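Local coordinates for protein mandelate racemase/muconate lactonizing enzyme (Jannaschia sp., PDB 4J3Z) that probably catalyses a metal-assisted reaction of the enolase superfamily, one that begins by drawing a proton from the carbon beside a substrate carboxylate, at residues A44-P48 against E49-H53; D111-V114 against W115-L118. One frame throughout, in Å; residues are numbered along the deposited sequence.

Interactions 1 and 2 follow one another along the chain and lie well apart, about 31 Å between centres and about 22 Å between nearest atoms. Both are one-turn, backbone-led contacts, which illustrates how main-chain bonds set a turn and side chains then fill in round it: residues 44-53 start a helix, while residues 111-118 wind a 3-10 turn between helix 89-109 and strand 125-131. Helix 89-109 relates them, since Met-51 packs on its Thr-90 and Ala-94, whereas Val-114 and Met-117 pack on Trp-103. Each also meets a different neighbouring subunit. Enolase-superfamily active sites lie at the C-terminal ends of the barrel strands, as is probably the case here.

Interaction 1. Residues A44-P48 against E49-H53; sequences AGVGP and EAMTH
Gly-47 and Met-51 meet at the N-terminus of helix 48-62, where Gly-47 is the N-cap. Its carbonyl takes the first i+4 bond of the helix: Met-51 N donates to Gly-47 O at 2.8 Å, with the donor in the carbonyl plane. One residue on, Thr-52 N reaches Pro-48 O at 3.1 Å, here from above the carbonyl plane. Followed outward, the Met-51 side chain first lays CB 3.6 Å from Gly-47 O. Its CG lies 3.7 Å from Val-46 O, and SD comes 4.0 Å from Val-46 CG2, the two side chains crossing at about a right angle. Bends at chi2 (-52°) and chi3 (-59°) then turn CE away from the loop, and the side chain packs on Ala-43 and on Thr-90 and Ala-94 of helix 89-109. Gly-47 N is hydrogen-bonded to Asp-57 of the second subunit. Within the helix, Thr-52 OG1 gives a hydrogen bond back to Glu-49 O at 2.9 Å, tilted 27° from the carbonyl plane. Replacing Thr-52 by a valine removes the hydroxyl and would probably leave the Glu-49 carbonyl without that donor. On the loop side, Val-46 CG2 also touches Ala-50 CB, at 3.9 Å.

Interaction 2. Residues D111-V114 against W115-L118; sequences DCPV and WAML
A 3-10 turn carries this contact of Pro-113 and Val-114 with Trp-115, Ala-116 and Met-117, in the connection from helix 89-109 of the N-terminal domain to strand 125-131 of the barrel. Its signature is the bond three residues back: Ala-116 N donates to Pro-113 O at 2.9 Å, and Met-117 N to Val-114 O at the same 2.9 Å. In both the donor sits above the carbonyl plane. Leu-118 N continues the pattern to Trp-115 O.

On one flank Pro-113 CG sits over one face of the indole. It stands 3.9 Å from the centroid of the six-membered ring of Trp-115, 27° off its normal, a CH-pi contact displaced toward the rim. With Trp-115 CG between its own backbone N and carbonyl carbon, chi1 of 55° turns the indole back toward Pro-113. Its rotation is further fixed by NE1, hydrogen-bonded to Pro-360 O, and by the ring of His-323, whose ND1 also pairs with Trp-115 N.

On another flank Cys-112 SG reaches forward to Ala-116 CB, 3.3 Å away, and to Met-117 CG. Beyond, Arg-110 of the third subunit packs on Cys-112 and Met-117. The Met-117 chain runs extended at chi2 and then bends at chi3, which brings its CE 3.6 Å from Val-114 CA and 4.1 Å from Val-114 CG2.

Interaction 1. Residues A44-P48 against E49-H53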
loop_
_atom_site.group_PDB
_atom_site.type_symbol
_atom_site.label_atom_id
_atom_site.label_comp_id
_atom_site.label_asym_id
_atom_site.label_seq_id
_atom_site.Cartn_x
_atom_site.Cartn_y
_atom_site.Cartn_z
ATOM N N ALA D 44 5.908 29.500 22.458
ATOM C CA ALA D 44 4.784 30.250 23.017
ATOM C C ALA D 44 3.794 29.396 23.817
ATOM O O ALA D 44 2.715 29.870 24.188
ATOM C CB ALA D 44 4.068 31.042 21.918
ATOM N N GLY D 45 4.170 28.148 24.085
ATOM C CA GLY D 45 3.371 27.251 24.919
ATOM C C GLY D 45 3.131 27.864 26.282
ATOM O O GLY D 45 1.976 28.011 26.711
ATOM N N VAL D 46 4.226 28.225 26.954
ATOM C CA VAL D 46 4.164 29.001 28.197
ATOM C C VAL D 46 4.777 30.388 27.984
ATOM O O VAL D 46 5.525 30.600 27.020
ATOM C CB VAL D 46 4.851 28.292 29.402
ATOM C CG1 VAL D 46 4.088 27.036 29.791
ATOM C CG2 VAL D 46 6.316 27.989 29.118
ATOM N N GLY D 47 4.454 31.316 28.889
ATOM C CA GLY D 47 4.898 32.701 28.798
ATOM C C GLY D 47 6.394 32.887 28.939
ATOM O O GLY D 47 7.088 31.982 29.406
ATOM N N PRO D 48 6.901 34.070 28.545
ATOM C CA PRO D 48 8.330 34.374 28.553
ATOM C C PRO D 48 8.965 34.376 29.949
ATOM O O PRO D 48 10.180 34.243 30.056
ATOM C CB PRO D 48 8.410 35.764 27.910
ATOM C CG PRO D 48 7.049 36.349 28.037
ATOM C CD PRO D 48 6.086 35.203 28.059
ATOM N N GLU D 49 8.155 34.502 30.999
ATOM C CA GLU D 49 8.660 34.414 32.370
ATOM C C GLU D 49 9.063 32.973 32.657
ATOM O O GLU D 49 10.155 32.715 33.179
ATOM C CB GLU D 49 7.599 34.880 33.383
ATOM C CG GLU D 49 8.118 35.047 34.803
ATOM C CD GLU D 49 7.093 34.729 35.884
ATOM O OE1 GLU D 49 6.044 34.134 35.574
ATOM O OE2 GLU D 49 7.341 35.069 37.064
ATOM N N ALA D 50 8.174 32.044 32.305
ATOM C CA ALA D 50 8.418 30.625 32.504
ATOM C C ALA D 50 9.442 30.123 31.490
ATOM O O ALA D 50 10.230 29.225 31.799
ATOM C CB ALA D 50 7.120 29.833 32.409
ATOM N N MET D 51 9.438 30.704 30.290
ATOM C CA MET D 51 10.453 30.350 29.298
ATOM C C MET D 51 11.862 30.678 29.781
ATOM O O MET D 51 12.781 29.885 29.536
ATOM C CB MET D 51 10.189 30.969 27.915
ATOM C CG MET D 51 9.228 30.192 27.018
ATOM S SD MET D 51 9.561 28.430 26.761
ATOM C CE MET D 51 11.213 28.433 26.055
ATOM N N THR D 52 12.043 31.809 30.482
ATOM C CA THR D 52 13.390 32.168 30.949
ATOM C C THR D 52 13.974 31.090 31.860
ATOM O O THR D 52 15.180 30.857 31.846
ATOM C CB THR D 52 13.530 33.563 31.640
ATOM O OG1 THR D 52 12.959 33.546 32.949
ATOM C CG2 THR D 52 12.970 34.706 30.819
ATOM N N HIS D 53 13.121 30.433 32.641
ATOM C CA HIS D 53 13.564 29.348 33.513
ATOM C C HIS D 53 13.793 28.054 32.738
ATOM O O HIS D 53 14.672 27.276 33.089
ATOM C CB HIS D 53 12.585 29.142 34.664
ATOM C CG HIS D 53 12.425 30.349 35.535
ATOM N ND1 HIS D 53 11.318 31.174 35.478
ATOM C CD2 HIS D 53 13.226 30.864 36.496
ATOM C CE1 HIS D 53 11.452 32.148 36.360
ATOM N NE2 HIS D 53 12.605 31.987 36.986
#

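Interaction 2. Residues D111-V114 against W115-L118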
loop_
_atom_site.group_PDB
_atom_site.type_symbol
_atom_site.label_atom_id
_atom_site.label_comp_id
_atom_site.label_asym_id
_atom_site.label_seq_id
_atom_site.Cartn_x
_atom_site.Cartn_y
_atom_site.Cartn_z
ATOM N N ASP D 111 36.415 33.551 11.849
ATOM C CA ASP D 111 36.395 34.667 10.904
ATOM C C ASP D 111 35.734 34.376 9.586
ATOM O O ASP D 111 36.346 34.439 8.556
ATOM C CB ASP D 111 37.770 35.269 10.700
ATOM C CG ASP D 111 37.885 36.639 11.253
ATOM O OD1 ASP D 111 36.915 37.177 11.751
ATOM O OD2 ASP D 111 38.971 37.184 11.193
ATOM N N CYS D 112 34.476 34.010 9.669
ATOM C CA CYS D 112 33.774 33.295 8.634
ATOM C C CYS D 112 32.290 33.559 8.850
ATOM O O CYS D 112 31.817 33.482 9.989
ATOM C CB CYS D 112 34.094 31.808 8.793
ATOM S SG CYS D 112 33.352 30.662 7.619
ATOM N N PRO D 113 31.554 33.903 7.776
ATOM C CA PRO D 113 30.109 34.091 7.948
ATOM C C PRO D 113 29.456 32.740 8.112
ATOM O O PRO D 113 29.932 31.766 7.526
ATOM C CB PRO D 113 29.674 34.752 6.634
ATOM C CG PRO D 113 30.704 34.327 5.631
ATOM C CD PRO D 113 31.992 34.123 6.384
ATOM N N VAL D 114 28.386 32.661 8.902
ATOM C CA VAL D 114 27.794 31.352 9.223
ATOM C C VAL D 114 27.541 30.484 7.980
ATOM O O VAL D 114 27.826 29.294 8.009
ATOM C CB VAL D 114 26.540 31.458 10.123
ATOM C CG1 VAL D 114 25.878 30.101 10.295
ATOM C CG2 VAL D 114 26.924 31.987 11.491
ATOM N N TRP D 115 27.043 31.066 6.887
ATOM C CA TRP D 115 26.747 30.242 5.698
ATOM C C TRP D 115 27.944 29.442 5.196
ATOM O O TRP D 115 27.787 28.333 4.702
ATOM C CB TRP D 115 26.092 31.031 4.551
ATOM C CG TRP D 115 26.827 32.266 4.067
ATOM C CD1 TRP D 115 26.495 33.558 4.329
ATOM C CD2 TRP D 115 27.986 32.317 3.213
ATOM N NE1 TRP D 115 27.378 34.413 3.707
ATOM C CE2 TRP D 115 28.297 33.678 3.011
ATOM C CE3 TRP D 115 28.789 31.347 2.600
ATOM C CZ2 TRP D 115 29.383 34.092 2.232
ATOM C CZ3 TRP D 115 29.869 31.760 1.827
ATOM C CH2 TRP D 115 30.153 33.118 1.651
ATOM N N ALA D 116 29.142 29.998 5.367
ATOM C CA ALA D 116 30.370 29.350 4.914
ATOM C C ALA D 116 30.746 28.111 5.744
ATOM O O ALA D 116 31.795 27.504 5.524
ATOM C CB ALA D 116 31.509 30.363 4.882
ATOM N N MET D 117 29.886 27.743 6.696
ATOM C CA MET D 117 30.101 26.552 7.522
ATOM C C MET D 117 28.984 25.518 7.303
ATOM O O MET D 117 28.940 24.459 7.953
ATOM C CB MET D 117 30.228 26.948 8.992
ATOM C CG MET D 117 31.399 27.883 9.274
ATOM S SD MET D 117 31.543 28.411 10.994
ATOM C CE MET D 117 30.031 29.355 11.187
ATOM N N LEU D 118 28.096 25.839 6.362
ATOM C CA LEU D 118 26.937 25.012 6.052
ATOM C C LEU D 118 26.915 24.599 4.581
ATOM O O LEU D 118 25.882 24.159 4.071
ATOM C CB LEU D 118 25.647 25.763 6.389
ATOM C CG LEU D 118 25.378 26.331 7.786
ATOM C CD1 LEU D 118 24.185 27.271 7.700
ATOM C CD2 LEU D 118 25.118 25.236 8.814
#